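Local coordinates for nickel-dependent hydrogenase large subunit (Allochromatium vinosum, PDB 3MYR), which catalyses the oxidation of molecular hydrogen at a nickel-iron centre and probably recycles the hydrogen released by nitrogenase, at residues B[112-116]-B[117-121]; B[123-127]-B[128-132]; B[190-193]-B[194-197]; B[256-259]-B[260-264]. One frame throughout, in Å; residues are numbered along the deposited sequence.

Contact 1 of 4, residues B[112-116]-B[117-121]; sequences HALDW and VDVVS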
loop_
_atom_site.group_PDB
_atom_site.type_symbol
_atom_site.label_atom_id
_atom_site.label_comp_id
_atom_site.label_asym_id
_atom_site.label_seq_id
_atom_site.Cartn_x
_atom_site.Cartn_y
_atom_site.Cartn_z
ATOM N N HIS B 112 0.314 7.642 -11.156
ATOM C CA HIS B 112 -0.085 7.409 -12.529
ATOM C C HIS B 112 0.103 8.689 -13.362
ATOM O O HIS B 112 0.550 8.638 -14.517
ATOM C CB HIS B 112 -1.605 7.013 -12.582
ATOM C CG HIS B 112 -1.989 6.175 -13.790
ATOM N ND1 HIS B 112 -1.108 5.841 -14.802
ATOM C CD2 HIS B 112 -3.166 5.595 -14.125
ATOM C CE1 HIS B 112 -1.713 5.045 -15.686
ATOM N NE2 HIS B 112 -2.956 4.858 -15.273
ATOM N N ALA B 113 -0.206 9.844 -12.790
ATOM C CA ALA B 113 -0.459 11.041 -13.612
ATOM C C ALA B 113 0.787 11.484 -14.448
ATOM O O ALA B 113 0.621 11.973 -15.599
ATOM C CB ALA B 113 -0.930 12.141 -12.759
ATOM N N LEU B 114 2.014 11.237 -13.935
ATOM C CA LEU B 114 3.215 11.618 -14.688
ATOM C C LEU B 114 3.433 10.826 -15.986
ATOM O O LEU B 114 4.310 11.194 -16.796
ATOM C CB LEU B 114 4.489 11.607 -13.850
ATOM C CG LEU B 114 4.484 12.599 -12.663
ATOM C CD1 LEU B 114 5.828 12.551 -11.895
ATOM C CD2 LEU B 114 4.149 14.043 -13.089
ATOM N N ASP B 115 2.641 9.769 -16.192
ATOM C CA ASP B 115 2.560 9.110 -17.500
ATOM C C ASP B 115 1.802 9.926 -18.551
ATOM O O ASP B 115 1.902 9.642 -19.752
ATOM C CB ASP B 115 1.905 7.708 -17.455
ATOM C CG ASP B 115 2.676 6.703 -16.561
ATOM O OD1 ASP B 115 2.096 5.629 -16.162
ATOM O OD2 ASP B 115 3.826 7.020 -16.194
ATOM N N TRP B 116 0.968 10.844 -18.120
ATOM C CA TRP B 116 -0.010 11.465 -19.021
ATOM C C TRP B 116 0.240 12.962 -19.029
ATOM O O TRP B 116 -0.294 13.663 -19.896
ATOM C CB TRP B 116 -1.462 11.260 -18.522
ATOM C CG TRP B 116 -1.842 9.867 -18.213
ATOM C CD1 TRP B 116 -1.881 9.265 -16.967
ATOM C CD2 TRP B 116 -2.192 8.851 -19.166
ATOM N NE1 TRP B 116 -2.265 7.955 -17.108
ATOM C CE2 TRP B 116 -2.442 7.667 -18.437
ATOM C CE3 TRP B 116 -2.319 8.833 -20.572
ATOM C CZ2 TRP B 116 -2.830 6.460 -19.069
ATOM C CZ3 TRP B 116 -2.681 7.644 -21.198
ATOM C CH2 TRP B 116 -2.921 6.464 -20.444
ATOM N N VAL B 117 0.879 13.458 -17.956
ATOM C CA VAL B 117 1.070 14.892 -17.706
ATOM C C VAL B 117 2.548 15.227 -17.871
ATOM O O VAL B 117 3.415 14.571 -17.269
ATOM C CB VAL B 117 0.643 15.242 -16.262
ATOM C CG1 VAL B 117 1.131 16.630 -15.842
ATOM C CG2 VAL B 117 -0.892 15.098 -16.102
ATOM N N ASP B 118 2.840 16.205 -18.721
ATOM C CA ASP B 118 4.215 16.647 -18.963
ATOM C C ASP B 118 4.531 17.871 -18.076
ATOM O O ASP B 118 4.044 18.980 -18.295
ATOM C CB ASP B 118 4.360 16.963 -20.456
ATOM C CG ASP B 118 5.800 17.320 -20.864
ATOM O OD1 ASP B 118 6.582 17.760 -19.998
ATOM O OD2 ASP B 118 6.116 17.246 -22.078
ATOM N N VAL B 119 5.369 17.685 -17.086
ATOM C CA VAL B 119 5.637 18.752 -16.158
ATOM C C VAL B 119 6.418 19.914 -16.770
ATOM O O VAL B 119 6.216 21.054 -16.381
ATOM C CB VAL B 119 6.443 18.188 -14.963
ATOM C CG1 VAL B 119 6.945 19.366 -14.117
ATOM C CG2 VAL B 119 5.472 17.303 -14.132
ATOM N N VAL B 120 7.274 19.625 -17.752
ATOM C CA VAL B 120 8.007 20.719 -18.424
ATOM C C VAL B 120 7.093 21.588 -19.269
ATOM O O VAL B 120 7.187 22.852 -19.264
ATOM C CB VAL B 120 9.199 20.173 -19.264
ATOM C CG1 VAL B 120 9.887 21.315 -20.131
ATOM C CG2 VAL B 120 10.231 19.542 -18.284
ATOM N N SER B 121 6.172 20.933 -19.968
ATOM C CA SER B 121 5.148 21.665 -20.707
ATOM C C SER B 121 4.289 22.599 -19.794
ATOM O O SER B 121 3.962 23.685 -20.212
ATOM C CB SER B 121 4.287 20.658 -21.503
ATOM O OG SER B 121 3.080 21.274 -21.881
#
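A113 and V117 meet in a local turn contact, buried in the connection that leads from helix 86-112 to the short helix 119-122. The carbonyl oxygen of A113 is gripped twice. V117 N reaches A113 O at 2.8 Å, nearly along the C=O axis although the N-H itself is bent (136°), and W116 N bonds to A113 O at 2.8 Å. The side chain of V117 leans on the same group: its CG2 branch, beside its own backbone N, comes to 3.5 Å from A113 O. L114 starts away from 117-121, but with CG beside the backbone N (chi1 -62°) its CD2 branch comes back to V119 CG2 at 3.7 Å, the two side chains meeting at a slant. Within 112-116, the indole of W116 sets NE1 3.2 Å above the H112 ring plane, toward the ring's rim. H112 ND1 makes a weak bond to D115 OD1, whose stronger partner is H550; D115 OD2 forms a salt bridge with R12. At the far end D118 is the N-cap of helix 119-122. Its OD1 takes S121 N at 3.2 Å in a nearly straight bond (170°) that arrives from above the carboxylate plane, with a weaker bond from V120 N, while D118 OD2 accepts from G173 N. Helix 181-201 lines one part of the turn, with N184 and A187 against V117 and V188 against V119. Helix 543-551 packs on H112, D115 and W116, and the W116 ring meets Y268 and W271 edge-to-face.

Contact 2 of 4, residues B[123-127]-B[128-132]; sequences LSADP and RATSE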
loop_
_atom_site.group_PDB
_atom_site.type_symbol
_atom_site.label_atom_id
_atom_site.label_comp_id
_atom_site.label_asym_id
_atom_site.label_seq_id
_atom_site.Cartn_x
_atom_site.Cartn_y
_atom_site.Cartn_z
ATOM N N LEU B 123 5.301 24.502 -17.551
ATOM C CA LEU B 123 6.031 25.778 -17.417
ATOM C C LEU B 123 5.718 26.774 -18.495
ATOM O O LEU B 123 6.045 27.942 -18.342
ATOM C CB LEU B 123 7.550 25.540 -17.445
ATOM C CG LEU B 123 8.053 24.537 -16.368
ATOM C CD1 LEU B 123 9.600 24.503 -16.439
ATOM C CD2 LEU B 123 7.551 24.968 -14.981
ATOM N N SER B 124 5.105 26.331 -19.592
ATOM C CA SER B 124 4.744 27.219 -20.718
ATOM C C SER B 124 3.310 27.746 -20.617
ATOM O O SER B 124 2.888 28.501 -21.478
ATOM C CB SER B 124 4.715 26.393 -22.046
ATOM O OG SER B 124 6.014 26.207 -22.418
ATOM N N ALA B 125 2.522 27.213 -19.694
ATOM C CA ALA B 125 1.082 27.545 -19.656
ATOM C C ALA B 125 0.876 28.996 -19.346
ATOM O O ALA B 125 1.657 29.624 -18.602
ATOM C CB ALA B 125 0.362 26.697 -18.606
ATOM N N ASP B 126 -0.195 29.529 -19.882
ATOM C CA ASP B 126 -0.646 30.821 -19.447
ATOM C C ASP B 126 -1.483 30.586 -18.162
ATOM O O ASP B 126 -2.458 29.837 -18.206
ATOM C CB ASP B 126 -1.488 31.445 -20.577
ATOM C CG ASP B 126 -2.223 32.760 -20.138
ATOM O OD1 ASP B 126 -3.384 32.979 -20.506
ATOM O OD2 ASP B 126 -1.648 33.626 -19.471
ATOM N N PRO B 127 -1.173 31.326 -17.069
ATOM C CA PRO B 127 -1.850 31.092 -15.803
ATOM C C PRO B 127 -3.350 31.400 -15.903
ATOM O O PRO B 127 -4.160 30.659 -15.381
ATOM C CB PRO B 127 -1.151 32.047 -14.828
ATOM C CG PRO B 127 0.307 32.140 -15.406
ATOM C CD PRO B 127 0.063 32.135 -16.935
ATOM N N ARG B 128 -3.693 32.419 -16.653
ATOM C CA ARG B 128 -5.084 32.760 -16.851
ATOM C C ARG B 128 -5.883 31.713 -17.616
ATOM O O ARG B 128 -6.985 31.384 -17.227
ATOM C CB ARG B 128 -5.266 34.131 -17.499
ATOM C CG ARG B 128 -6.742 34.438 -17.636
ATOM C CD ARG B 128 -7.046 35.855 -18.206
ATOM N NE ARG B 128 -6.484 36.913 -17.349
ATOM C CZ ARG B 128 -7.000 37.292 -16.173
ATOM N NH1 ARG B 128 -8.121 36.719 -15.697
ATOM N NH2 ARG B 128 -6.379 38.234 -15.462
ATOM N N ALA B 129 -5.339 31.205 -18.719
ATOM C CA ALA B 129 -5.989 30.134 -19.465
ATOM C C ALA B 129 -6.100 28.882 -18.589
ATOM O O ALA B 129 -7.080 28.104 -18.688
ATOM C CB ALA B 129 -5.209 29.837 -20.805
ATOM N N THR B 130 -5.128 28.655 -17.708
ATOM C CA THR B 130 -5.167 27.459 -16.867
ATOM C C THR B 130 -6.361 27.577 -15.893
ATOM O O THR B 130 -7.086 26.613 -15.665
ATOM C CB THR B 130 -3.887 27.302 -16.031
ATOM O OG1 THR B 130 -2.767 27.251 -16.915
ATOM C CG2 THR B 130 -3.899 26.034 -15.206
ATOM N N SER B 131 -6.574 28.797 -15.398
ATOM C CA SER B 131 -7.706 29.095 -14.538
ATOM C C SER B 131 -9.036 28.914 -15.287
ATOM O O SER B 131 -9.934 28.267 -14.762
ATOM C CB SER B 131 -7.578 30.530 -14.022
ATOM O OG SER B 131 -8.752 30.923 -13.366
ATOM N N GLU B 132 -9.147 29.439 -16.523
ATOM C CA GLU B 132 -10.382 29.221 -17.324
ATOM C C GLU B 132 -10.685 27.736 -17.524
ATOM O O GLU B 132 -11.838 27.323 -17.417
ATOM C CB GLU B 132 -10.347 29.960 -18.694
ATOM C CG GLU B 132 -10.165 31.436 -18.561
ATOM C CD GLU B 132 -11.433 32.188 -18.089
ATOM O OE1 GLU B 132 -11.401 33.443 -18.025
ATOM O OE2 GLU B 132 -12.482 31.523 -17.887
HETATM O O HOH W 1 -1.937 35.116 -17.587
#
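D126 holds CG opposite its own backbone N (chi1 171°), which brings the carboxylate over the start of the helix, close to A129, while T130, with OG1 beside its own N (chi1 -58°), turns the hydroxyl back to D126 O. D126 is thereby the N-cap: OD1 accepts A129 N at 3.2 Å, met from well above the carboxylate plane. D126 O is gripped by one residue twice, T130 N at 3.0 Å and T130 OG1 at 2.9 Å, the hydroxyl donating from above the carbonyl plane. The methyl of A125 lies 3.6 Å from T130 OG1. The next helical bond follows at once, S131 N to P127 O at 3.0 Å, and S131 OG bonds to S143 O. R128 runs alongside D126, but its chain bends at chi3 and the opposite charges stay apart, with D126 OD1 5.9 Å from R128 NE. A valine in place of T130 would probably leave D126 O with the backbone amide alone from that residue and put a methyl where the buried hydroxyl donates. P127 touches Q152 of helix 145-160. T130 also packs on F148 of that helix and on E182 and L185 of helix 181-201, so the first turn of helix 127-137 is wedged against both.

Contact 3 of 4, residues B[190-193]-B[194-197]; sequences HYLE and ALAW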
loop_
_atom_site.group_PDB
_atom_site.type_symbol
_atom_site.label_atom_id
_atom_site.label_comp_id
_atom_site.label_asym_id
_atom_site.label_seq_id
_atom_site.Cartn_x
_atom_site.Cartn_y
_atom_site.Cartn_z
ATOM N N HIS B 190 -2.989 20.151 -8.969
ATOM C CA HIS B 190 -3.828 19.186 -8.251
ATOM C C HIS B 190 -3.026 18.085 -7.577
ATOM O O HIS B 190 -3.413 17.582 -6.508
ATOM C CB HIS B 190 -4.871 18.568 -9.175
ATOM C CG HIS B 190 -5.884 19.552 -9.670
ATOM N ND1 HIS B 190 -6.009 20.840 -9.153
ATOM C CD2 HIS B 190 -6.847 19.424 -10.603
ATOM C CE1 HIS B 190 -6.989 21.465 -9.790
ATOM N NE2 HIS B 190 -7.540 20.614 -10.636
ATOM N N TYR B 191 -1.935 17.694 -8.224
ATOM C CA TYR B 191 -0.954 16.778 -7.618
ATOM C C TYR B 191 -0.535 17.303 -6.233
ATOM O O TYR B 191 -0.462 16.548 -5.242
ATOM C CB TYR B 191 0.243 16.666 -8.572
ATOM C CG TYR B 191 1.445 15.816 -8.137
ATOM C CD1 TYR B 191 1.747 14.605 -8.799
ATOM C CD2 TYR B 191 2.334 16.273 -7.172
ATOM C CE1 TYR B 191 2.903 13.843 -8.479
ATOM C CE2 TYR B 191 3.463 15.509 -6.800
ATOM C CZ TYR B 191 3.770 14.321 -7.483
ATOM O OH TYR B 191 4.908 13.592 -7.135
ATOM N N LEU B 192 -0.268 18.588 -6.157
ATOM C CA LEU B 192 0.187 19.173 -4.893
ATOM C C LEU B 192 -0.982 19.290 -3.892
ATOM O O LEU B 192 -0.789 19.073 -2.693
ATOM C CB LEU B 192 0.793 20.557 -5.142
ATOM C CG LEU B 192 2.172 20.532 -5.834
ATOM C CD1 LEU B 192 2.499 21.905 -6.296
ATOM C CD2 LEU B 192 3.302 20.007 -4.928
ATOM N N GLU B 193 -2.174 19.679 -4.368
ATOM C CA GLU B 193 -3.311 19.691 -3.455
ATOM C C GLU B 193 -3.610 18.272 -2.935
ATOM O O GLU B 193 -4.011 18.106 -1.786
ATOM C CB GLU B 193 -4.573 20.242 -4.134
ATOM C CG GLU B 193 -4.440 21.624 -4.692
ATOM C CD GLU B 193 -4.244 22.662 -3.540
ATOM O OE1 GLU B 193 -4.760 22.399 -2.415
ATOM O OE2 GLU B 193 -3.529 23.692 -3.743
ATOM N N ALA B 194 -3.460 17.250 -3.778
ATOM C CA ALA B 194 -3.720 15.882 -3.347
ATOM C C ALA B 194 -2.771 15.460 -2.237
ATOM O O ALA B 194 -3.194 14.694 -1.363
ATOM C CB ALA B 194 -3.664 14.850 -4.556
ATOM N N LEU B 195 -1.508 15.962 -2.223
ATOM C CA LEU B 195 -0.654 15.589 -1.107
ATOM C C LEU B 195 -1.169 16.210 0.198
ATOM O O LEU B 195 -1.080 15.569 1.229
ATOM C CB LEU B 195 0.820 16.039 -1.281
ATOM C CG LEU B 195 1.585 15.375 -2.378
ATOM C CD1 LEU B 195 2.839 16.262 -2.687
ATOM C CD2 LEU B 195 1.942 13.961 -1.850
ATOM N N ALA B 196 -1.612 17.481 0.190
ATOM C CA ALA B 196 -2.137 18.097 1.431
ATOM C C ALA B 196 -3.461 17.389 1.841
ATOM O O ALA B 196 -3.720 17.133 3.009
ATOM C CB ALA B 196 -2.388 19.586 1.234
ATOM N N TRP B 197 -4.307 17.104 0.861
ATOM C CA TRP B 197 -5.583 16.476 1.170
ATOM C C TRP B 197 -5.383 15.050 1.755
ATOM O O TRP B 197 -6.043 14.641 2.744
ATOM C CB TRP B 197 -6.434 16.396 -0.145
ATOM C CG TRP B 197 -7.633 15.515 0.016
ATOM C CD1 TRP B 197 -8.895 15.876 0.484
ATOM C CD2 TRP B 197 -7.686 14.102 -0.273
ATOM N NE1 TRP B 197 -9.710 14.748 0.464
ATOM C CE2 TRP B 197 -9.002 13.676 -0.038
ATOM C CE3 TRP B 197 -6.756 13.181 -0.799
ATOM C CZ2 TRP B 197 -9.385 12.330 -0.179
ATOM C CZ3 TRP B 197 -7.113 11.842 -0.872
ATOM C CH2 TRP B 197 -8.446 11.440 -0.618
#
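Y191 O is held from two sides of the sequence: L195 N of the next helical turn bonds to it at 3.2 Å, and H110 NE2 of helix 86-112 bonds to it as well. The flanking backbone bonds are shorter, A194 N to H190 O at 2.8 Å and W197 N to E193 O at 2.8 Å, the latter fairly straight (163°). L195 keeps CG beside its backbone N (chi1 -67°), which lays CG 3.7 Å from Y191 O and brings CD1 obliquely to the tyrosine ring, 4.2 Å from Y191 CE2. L192 CD2 comes up to L195 CD1 at 4.4 Å, completing a loose apolar group. E193 bends at chi2 (-66°) and sends its carboxylate elsewhere: OE2 forms a salt bridge with K142 and a hydrogen bond with Y147 OH. The W197 indole meets A194 O in plane at its edge, stacks on F252 and donates NE1 to S248 O, both on helix 236-265. Next to this, Y191 packs on L45 of the small subunit, and L192 and L195 on E30 of that chain. The whole is a regular alpha-helical turn in a helix that packs against both helix 86-112 and helix 236-265 of the large subunit and also borders the small subunit of the heterodimer.

Contact 4 of 4, residues B[256-259]-B[260-264]; sequences VYVP and DTLAI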
loop_
_atom_site.group_PDB
_atom_site.type_symbol
_atom_site.label_atom_id
_atom_site.label_comp_id
_atom_site.label_asym_id
_atom_site.label_seq_id
_atom_site.Cartn_x
_atom_site.Cartn_y
_atom_site.Cartn_z
ATOM N N VAL B 256 -12.183 17.341 -7.662
ATOM C CA VAL B 256 -10.819 17.371 -8.194
ATOM C C VAL B 256 -10.524 16.065 -9.000
ATOM O O VAL B 256 -10.267 16.112 -10.192
ATOM C CB VAL B 256 -9.750 17.576 -7.073
ATOM C CG1 VAL B 256 -8.339 17.658 -7.626
ATOM C CG2 VAL B 256 -10.085 18.843 -6.190
ATOM N N TYR B 257 -10.551 14.918 -8.331
ATOM C CA TYR B 257 -10.120 13.660 -8.927
ATOM C C TYR B 257 -11.023 13.250 -10.149
ATOM O O TYR B 257 -10.534 12.993 -11.224
ATOM C CB TYR B 257 -10.198 12.600 -7.833
ATOM C CG TYR B 257 -9.885 11.165 -8.264
ATOM C CD1 TYR B 257 -9.061 10.892 -9.368
ATOM C CD2 TYR B 257 -10.368 10.073 -7.522
ATOM C CE1 TYR B 257 -8.772 9.574 -9.737
ATOM C CE2 TYR B 257 -10.058 8.761 -7.851
ATOM C CZ TYR B 257 -9.264 8.519 -8.966
ATOM O OH TYR B 257 -8.981 7.199 -9.306
ATOM N N VAL B 258 -12.339 13.122 -9.957
ATOM C CA VAL B 258 -13.130 12.623 -11.050
ATOM C C VAL B 258 -13.111 13.588 -12.272
ATOM O O VAL B 258 -12.998 13.118 -13.393
ATOM C CB VAL B 258 -14.586 12.321 -10.605
ATOM C CG1 VAL B 258 -15.461 11.938 -11.799
ATOM C CG2 VAL B 258 -14.598 11.272 -9.519
ATOM N N PRO B 259 -13.321 14.919 -12.078
ATOM C CA PRO B 259 -13.323 15.753 -13.294
ATOM C C PRO B 259 -11.940 15.779 -14.025
ATOM O O PRO B 259 -11.904 15.820 -15.274
ATOM C CB PRO B 259 -13.692 17.162 -12.764
ATOM C CG PRO B 259 -14.473 16.872 -11.468
ATOM C CD PRO B 259 -13.677 15.709 -10.872
ATOM N N ASP B 260 -10.835 15.680 -13.268
ATOM C CA ASP B 260 -9.481 15.638 -13.885
ATOM C C ASP B 260 -9.328 14.366 -14.669
ATOM O O ASP B 260 -8.853 14.409 -15.774
ATOM C CB ASP B 260 -8.348 15.613 -12.849
ATOM C CG ASP B 260 -8.068 16.988 -12.234
ATOM O OD1 ASP B 260 -8.724 17.999 -12.606
ATOM O OD2 ASP B 260 -7.171 17.060 -11.372
ATOM N N THR B 261 -9.795 13.248 -14.129
ATOM C CA THR B 261 -9.681 11.968 -14.870
ATOM C C THR B 261 -10.441 12.066 -16.217
ATOM O O THR B 261 -9.935 11.631 -17.264
ATOM C CB THR B 261 -10.281 10.805 -14.015
ATOM O OG1 THR B 261 -9.509 10.691 -12.813
ATOM C CG2 THR B 261 -10.147 9.508 -14.731
ATOM N N LEU B 262 -11.655 12.623 -16.171
ATOM C CA LEU B 262 -12.459 12.743 -17.384
ATOM C C LEU B 262 -11.861 13.720 -18.399
ATOM O O LEU B 262 -11.787 13.365 -19.571
ATOM C CB LEU B 262 -13.948 13.086 -17.109
ATOM C CG LEU B 262 -14.705 12.127 -16.159
ATOM C CD1 LEU B 262 -16.184 12.598 -15.907
ATOM C CD2 LEU B 262 -14.688 10.697 -16.616
ATOM N N ALA B 263 -11.429 14.913 -17.963
ATOM C CA ALA B 263 -10.823 15.902 -18.860
ATOM C C ALA B 263 -9.551 15.306 -19.513
ATOM O O ALA B 263 -9.363 15.457 -20.713
ATOM C CB ALA B 263 -10.458 17.192 -18.126
ATOM N N ILE B 264 -8.704 14.639 -18.730
ATOM C CA ILE B 264 -7.448 14.028 -19.277
ATOM C C ILE B 264 -7.736 12.874 -20.250
ATOM O O ILE B 264 -7.175 12.838 -21.360
ATOM C CB ILE B 264 -6.478 13.610 -18.156
ATOM C CG1 ILE B 264 -5.855 14.880 -17.566
ATOM C CG2 ILE B 264 -5.315 12.703 -18.668
ATOM C CD1 ILE B 264 -5.167 14.665 -16.212
#
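D260 lies against V256 one helical turn earlier, the two side chains running side by side. Its backbone N donates to V256 O at 3.2 Å, and with chi1 at -78° the carboxylate folds back along the same carbonyl, bringing CG to 3.1 Å from V256 O. Both carboxylate oxygens and that carbonyl are acceptors, so no bond joins them; D260 OD2 is instead met by Y109 OH of helix 86-112, and it also lies 4.0 Å from V256 CG1. T261 gives Y257 O two bonds. T261 N comes nearly end-on to the carbonyl at 3.0 Å, and T261 OG1, also 3.0 Å from Y257 O, donates from 39° above the carbonyl plane. The same hydroxyl oxygen sits 3.4 Å from Y257 CE1, where the tyrosine ring passes obliquely. L262 N bonds to V258 O at 3.1 Å, and the CD1 branch of L262 touches V258 CG1. A263 N closes on P259 O at 2.9 Å with a nearly straight N-H (169°). P259 itself has no N-H to give to the turn before, and the helix kinks there, yet its carbonyl still accepts from A263 N. A leucine in place of D260 would probably leave Y109 OH without this acceptor and press a branched apolar end against V256 O. The closeness of a buried carboxylate to a carbonyl oxygen is likely to disfavour its negative charge, an effect that the Y109 hydroxyl would offset in part, while the hydroxyl bond to Y257 O probably holds the T261 side chain in one rotation.

In the fold
The four contacts follow one another along the chain, none nesting in or crossing another, and each joins adjoining residues. Contact 1 turns the chain out of helix 86-112 into helix 119-122; contact 2, about 16 Å away between centres, closes the next loop by starting helix 127-137. Contacts 3 and 4 close no loop: they are turns inside helices 181-201 and 236-265. These two helices pack together where H190 CG meets V256 CG1 at 3.7 Å, and I264 at the end of contact 4 reaches W116 CB of contact 1 through CG2 at 4.1 Å. Contact 2 touches neither contact 3 nor contact 4, but its helix start rests on helix 181-201.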